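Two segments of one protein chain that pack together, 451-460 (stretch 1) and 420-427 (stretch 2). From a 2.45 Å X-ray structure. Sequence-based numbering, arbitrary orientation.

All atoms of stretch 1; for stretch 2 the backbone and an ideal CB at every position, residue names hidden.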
ATOM      1  N   GLY A 451      -5.404  -8.321   8.600  1.00 23.62           N
ATOM      2  CA  GLY A 451      -4.487  -7.851   7.577  1.00 24.12           C
ATOM      3  C   GLY A 451      -5.151  -7.320   6.326  1.00 24.38           C
ATOM      4  O   GLY A 451      -4.539  -6.524   5.608  1.00 22.88           O
ATOM      5  N   SER A 452      -6.384  -7.736   6.045  1.00 26.32           N
ATOM      6  CA  SER A 452      -7.120  -7.231   4.895  1.00 27.19           C
ATOM      7  C   SER A 452      -8.594  -7.137   5.265  1.00 27.39           C
ATOM      8  O   SER A 452      -9.000  -7.513   6.369  1.00 28.78           O
ATOM      9  CB  SER A 452      -6.900  -8.108   3.660  1.00 29.98           C
ATOM     10  OG  SER A 452      -7.416  -7.469   2.504  1.00 33.43           O
ATOM     11  N   VAL A 453      -9.396  -6.623   4.326  1.00 27.14           N
ATOM     12  CA  VAL A 453     -10.787  -6.276   4.607  1.00 26.13           C
ATOM     13  C   VAL A 453     -11.529  -7.469   5.179  1.00 26.93           C
ATOM     14  O   VAL A 453     -11.490  -8.571   4.623  1.00 22.95           O
ATOM     15  CB  VAL A 453     -11.482  -5.767   3.331  1.00 26.52           C
ATOM     16  CG1 VAL A 453     -12.976  -5.775   3.510  1.00 27.14           C
ATOM     17  CG2 VAL A 453     -11.030  -4.364   3.008  1.00 26.95           C
ATOM     18  N   VAL A 454     -12.217  -7.247   6.296  1.00 25.23           N
ATOM     19  CA  VAL A 454     -13.194  -8.197   6.803  1.00 26.92           C
ATOM     20  C   VAL A 454     -14.573  -7.564   6.666  1.00 27.23           C
ATOM     21  O   VAL A 454     -14.721  -6.337   6.657  1.00 25.57           O
ATOM     22  CB  VAL A 454     -12.918  -8.613   8.264  1.00 25.64           C
ATOM     23  CG1 VAL A 454     -11.540  -9.255   8.384  1.00 24.60           C
ATOM     24  CG2 VAL A 454     -13.063  -7.424   9.207  1.00 24.08           C
ATOM     25  N   SER A 455     -15.587  -8.413   6.526  1.00 29.29           N
ATOM     26  CA  SER A 455     -16.959  -7.934   6.495  1.00 29.75           C
ATOM     27  C   SER A 455     -17.368  -7.426   7.871  1.00 30.37           C
ATOM     28  O   SER A 455     -16.970  -7.977   8.903  1.00 30.90           O
ATOM     29  CB  SER A 455     -17.890  -9.055   6.054  1.00 32.01           C
ATOM     30  OG  SER A 455     -17.637 -10.222   6.818  1.00 34.73           O
ATOM     31  N   VAL A 456     -18.166  -6.360   7.886  1.00 29.68           N
ATOM     32  CA  VAL A 456     -18.587  -5.715   9.118  1.00 29.06           C
ATOM     33  C   VAL A 456     -20.104  -5.703   9.268  1.00 31.50           C
ATOM     34  O   VAL A 456     -20.628  -6.010  10.344  1.00 31.96           O
ATOM     35  CB  VAL A 456     -18.020  -4.283   9.214  1.00 26.60           C
ATOM     36  CG1 VAL A 456     -18.476  -3.617  10.501  1.00 26.52           C
ATOM     37  CG2 VAL A 456     -16.497  -4.298   9.126  1.00 25.24           C
ATOM     38  N   ALA A 457     -20.824  -5.367   8.199  1.00 31.92           N
ATOM     39  CA  ALA A 457     -22.277  -5.220   8.266  1.00 33.39           C
ATOM     40  C   ALA A 457     -23.040  -6.409   8.845  1.00 34.50           C
ATOM     41  O   ALA A 457     -24.036  -6.171   9.549  1.00 35.59           O
ATOM     42  CB  ALA A 457     -22.815  -4.891   6.866  1.00 34.69           C
ATOM     43  N   PRO A 458     -22.672  -7.675   8.600  1.00 35.72           N
ATOM     44  CA  PRO A 458     -23.474  -8.779   9.158  1.00 36.09           C
ATOM     45  C   PRO A 458     -23.616  -8.756  10.672  1.00 36.12           C
ATOM     46  O   PRO A 458     -24.582  -9.329  11.189  1.00 38.56           O
ATOM     47  CB  PRO A 458     -22.730 -10.038   8.682  1.00 36.25           C
ATOM     48  CG  PRO A 458     -21.410  -9.560   8.171  1.00 35.35           C
ATOM     49  CD  PRO A 458     -21.661  -8.190   7.658  1.00 35.08           C
ATOM     50  N   TRP A 459     -22.691  -8.128  11.400  1.00 35.00           N
ATOM     51  CA  TRP A 459     -22.736  -8.112  12.857  1.00 35.59           C
ATOM     52  C   TRP A 459     -22.675  -6.716  13.466  1.00 35.78           C
ATOM     53  O   TRP A 459     -22.703  -6.597  14.696  1.00 35.92           O
ATOM     54  CB  TRP A 459     -21.593  -8.961  13.432  1.00 34.75           C
ATOM     55  CG  TRP A 459     -20.272  -8.650  12.810  1.00 33.96           C
ATOM     56  CD1 TRP A 459     -19.676  -9.318  11.778  1.00 33.14           C
ATOM     57  CD2 TRP A 459     -19.377  -7.589  13.174  1.00 32.13           C
ATOM     58  NE1 TRP A 459     -18.473  -8.738  11.477  1.00 31.36           N
ATOM     59  CE2 TRP A 459     -18.262  -7.676  12.317  1.00 30.55           C
ATOM     60  CE3 TRP A 459     -19.411  -6.576  14.139  1.00 30.49           C
ATOM     61  CZ2 TRP A 459     -17.187  -6.786  12.394  1.00 29.57           C
ATOM     62  CZ3 TRP A 459     -18.341  -5.690  14.213  1.00 29.22           C
ATOM     63  CH2 TRP A 459     -17.244  -5.804  13.345  1.00 28.64           C
ATOM     64  N   ALA A 460     -22.570  -5.664  12.651  1.00 36.02           N
ATOM     65  CA  ALA A 460     -22.391  -4.313  13.172  1.00 35.46           C
ATOM     66  C   ALA A 460     -23.537  -3.870  14.075  1.00 36.29           C
ATOM     67  O   ALA A 460     -23.355  -2.950  14.881  1.00 36.63           O
ATOM     68  CB  ALA A 460     -22.223  -3.328  12.016  1.00 35.33           C
ATOM     69  N   UNK A 420      -4.386 -17.063  -0.558  1.00 27.58           N
ATOM     70  CA  UNK A 420      -5.446 -16.070  -0.602  1.00 25.43           C
ATOM     71  C   UNK A 420      -6.598 -16.517   0.289  1.00 25.93           C
ATOM     72  O   UNK A 420      -6.892 -17.710   0.396  1.00 27.28           O
ATOM     73  CB  UNK A 420      -5.925 -15.846  -2.038  1.00 25.43           C
ATOM     74  N   UNK A 421      -7.259 -15.551   0.922  1.00 24.62           N
ATOM     75  CA  UNK A 421      -8.449 -15.870   1.697  1.00 25.63           C
ATOM     76  C   UNK A 421      -9.558 -16.378   0.781  1.00 27.17           C
ATOM     77  O   UNK A 421      -9.577 -16.125  -0.427  1.00 26.02           O
ATOM     78  CB  UNK A 421      -8.923 -14.646   2.483  1.00 25.63           C
ATOM     79  N   UNK A 422     -10.479 -17.132   1.368  1.00 30.07           N
ATOM     80  CA  UNK A 422     -11.666 -17.583   0.661  1.00 32.05           C
ATOM     81  C   UNK A 422     -12.947 -16.968   1.196  1.00 29.47           C
ATOM     82  O   UNK A 422     -14.015 -17.203   0.618  1.00 28.39           O
ATOM     83  CB  UNK A 422     -11.763 -19.108   0.734  1.00 32.05           C
ATOM     84  N   UNK A 423     -12.869 -16.207   2.283  1.00 28.72           N
ATOM     85  CA  UNK A 423     -14.015 -15.498   2.828  1.00 29.02           C
ATOM     86  C   UNK A 423     -13.537 -14.179   3.409  1.00 27.50           C
ATOM     87  O   UNK A 423     -12.381 -14.050   3.821  1.00 27.42           O
ATOM     88  CB  UNK A 423     -14.735 -16.336   3.886  1.00 29.02           C
ATOM     89  N   UNK A 424     -14.442 -13.203   3.445  1.00 26.75           N
ATOM     90  CA  UNK A 424     -14.167 -11.939   4.111  1.00 25.70           C
ATOM     91  C   UNK A 424     -14.547 -11.962   5.586  1.00 26.97           C
ATOM     92  O   UNK A 424     -14.096 -11.093   6.340  1.00 25.43           O
ATOM     93  CB  UNK A 424     -14.913 -10.806   3.404  1.00 25.70           C
ATOM     94  N   UNK A 425     -15.321 -12.958   6.017  1.00 28.55           N
ATOM     95  CA  UNK A 425     -15.892 -12.968   7.356  1.00 28.62           C
ATOM     96  C   UNK A 425     -14.831 -13.243   8.417  1.00 28.07           C
ATOM     97  O   UNK A 425     -13.829 -13.919   8.171  1.00 28.20           O
ATOM     98  CB  UNK A 425     -17.006 -14.013   7.446  1.00 28.62           C
ATOM     99  N   UNK A 426     -15.054 -12.686   9.605  1.00 27.21           N
ATOM    100  CA  UNK A 426     -14.290 -13.026  10.805  1.00 26.30           C
ATOM    101  C   UNK A 426     -14.803 -14.367  11.315  1.00 26.64           C
ATOM    102  O   UNK A 426     -15.869 -14.814  10.871  1.00 28.33           O
ATOM    103  CB  UNK A 426     -14.412 -11.941  11.877  1.00 26.30           C
ATOM    104  N   UNK A 427     -14.084 -15.063  12.202  1.00 26.71           N
ATOM    105  CA  UNK A 427     -14.559 -16.377  12.662  1.00 27.87           C
ATOM    106  C   UNK A 427     -15.967 -16.320  13.250  1.00 28.91           C
ATOM    107  O   UNK A 427     -16.326 -15.386  13.969  1.00 28.52           O
ATOM    108  CB  UNK A 427     -13.595 -16.944  13.707  1.00 27.87           C
TER

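Position 420 lies beyond the reach of stretch 1: its CB has nothing of that stretch within 5.5 Å, so the visible atoms leave the choice open. The deposited residue is Asp420, whose carboxylate is hydrogen-bonded elsewhere in the structure.

At 421 the CA-to-CB bond points toward stretch 1, yet the ideal CB touches nothing. A short side chain would stop before the contact. What waits across the gap is an acceptor, the carbonyl oxygen of Val453, so a long donor suits, lysine or arginine, with glutamine a shorter possibility. It is Arg421. Its NH2 gives a very short hydrogen bond of 2.4 Å to Val453 O, which sits at the edge of the guanidinium near its plane; NH1 adds a weak one of 3.0 Å to Val453 O. The group also packs against carbon, with NH1 3.3 Å from Ser452 CB.

Positions 422 and 423 are out of reach, and many residues would serve. They are Glu422 and Thr423; the latter works within its own stretch, where Thr423 OG1 accepts a 3.1 Å hydrogen bond from the backbone N of 425.

At 424 the backbone does the pairing whatever the side chain: the amide N of Ser455 donates to the carbonyl O of 424 at 3.1 Å, and Val454 CA makes a CH···O contact with the same oxygen, also 3.1 Å. CB points sideways, 4.0 Å from Ser455 N and 4.3 Å from Val453 O, beside main chain rather than a charge. A medium apolar residue fits, leucine or methionine among them. Leu424 brings CD2 to 3.3 Å from Val453 O, and its carbonyl also receives a weak 3.3 Å hydrogen bond from Arg421 NH2.

At 425 CB points away overall, but it lies 3.9 Å from Ser455 OG. A short polar side chain could bend back to that hydroxyl: aspartate, asparagine or serine. Asp425, with chi1 in m, accepts a 2.7 Å hydrogen bond at OD1 from Ser455 OG.

At 426 CB points sideways, 5.1 Å from Val454 CB and 5.2 Å from Trp459 NE1. That spacing leaves room for an apolar side chain able to reach both: isoleucine, leucine or methionine. Ile426 sets CG2 3.8 Å from Val454 CB and lays CD1 over a face of the indole, 4.3 Å from the five-membered ring centroid. Its backbone N donates to a water 3.2 Å away, which also joins Ser455 OG and Trp459 NE1.

Position 427 is out of reach, with phi near -56°, a value proline allows. Pro427 occupies the N-cap position right before a helix.

Stretch 2 420-427: DRETLDIP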
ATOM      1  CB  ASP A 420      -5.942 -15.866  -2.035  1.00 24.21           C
ATOM      2  CG  ASP A 420      -4.843 -15.401  -2.978  1.00 23.19           C
ATOM      3  OD1 ASP A 420      -4.026 -14.543  -2.575  1.00 21.97           O
ATOM      4  OD2 ASP A 420      -4.807 -15.887  -4.125  1.00 22.48           O
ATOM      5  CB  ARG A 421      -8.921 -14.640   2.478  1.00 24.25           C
ATOM      6  CG  ARG A 421      -8.118 -14.372   3.735  1.00 24.25           C
ATOM      7  CD  ARG A 421      -8.156 -12.907   4.111  1.00 22.92           C
ATOM      8  NE  ARG A 421      -9.442 -12.451   4.614  1.00 24.74           N
ATOM      9  CZ  ARG A 421      -9.949 -11.248   4.358  1.00 23.88           C
ATOM     10  NH1 ARG A 421      -9.289 -10.399   3.579  1.00 22.30           N
ATOM     11  NH2 ARG A 421     -11.123 -10.901   4.868  1.00 23.42           N
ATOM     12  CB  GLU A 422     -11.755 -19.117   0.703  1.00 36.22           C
ATOM     13  CG  GLU A 422     -10.698 -19.781  -0.168  1.00 39.28           C
ATOM     14  CD  GLU A 422     -10.770 -21.289  -0.144  1.00 44.05           C
ATOM     15  OE1 GLU A 422     -11.457 -21.839   0.740  1.00 46.42           O
ATOM     16  OE2 GLU A 422     -10.147 -21.924  -1.020  1.00 46.04           O
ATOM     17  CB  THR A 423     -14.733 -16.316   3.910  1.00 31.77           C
ATOM     18  OG1 THR A 423     -15.849 -15.570   4.418  1.00 32.07           O
ATOM     19  CG2 THR A 423     -13.776 -16.637   5.052  1.00 31.63           C
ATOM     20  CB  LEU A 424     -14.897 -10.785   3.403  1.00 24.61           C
ATOM     21  CG  LEU A 424     -14.381 -10.425   2.008  1.00 23.78           C
ATOM     22  CD1 LEU A 424     -15.181  -9.298   1.380  1.00 19.16           C
ATOM     23  CD2 LEU A 424     -12.907 -10.063   2.080  1.00 24.35           C
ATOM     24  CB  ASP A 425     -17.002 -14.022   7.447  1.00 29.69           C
ATOM     25  CG  ASP A 425     -18.099 -13.821   6.408  1.00 30.28           C
ATOM     26  OD1 ASP A 425     -18.345 -12.666   6.010  1.00 30.51           O
ATOM     27  OD2 ASP A 425     -18.717 -14.819   5.979  1.00 31.73           O
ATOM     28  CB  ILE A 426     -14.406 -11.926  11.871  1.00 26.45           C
ATOM     29  CG1 ILE A 426     -15.823 -11.898  12.450  1.00 27.36           C
ATOM     30  CG2 ILE A 426     -13.997 -10.580  11.279  1.00 24.04           C
ATOM     31  CD1 ILE A 426     -15.998 -10.932  13.601  1.00 26.36           C
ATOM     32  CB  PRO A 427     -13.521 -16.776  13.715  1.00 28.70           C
ATOM     33  CG  PRO A 427     -12.275 -16.101  13.270  1.00 27.24           C
ATOM     34  CD  PRO A 427     -12.719 -14.779  12.689  1.00 25.82           C
TER
HETATM   35  O   HOH W   1     -17.655 -10.832   9.367  1.00 23.40           O
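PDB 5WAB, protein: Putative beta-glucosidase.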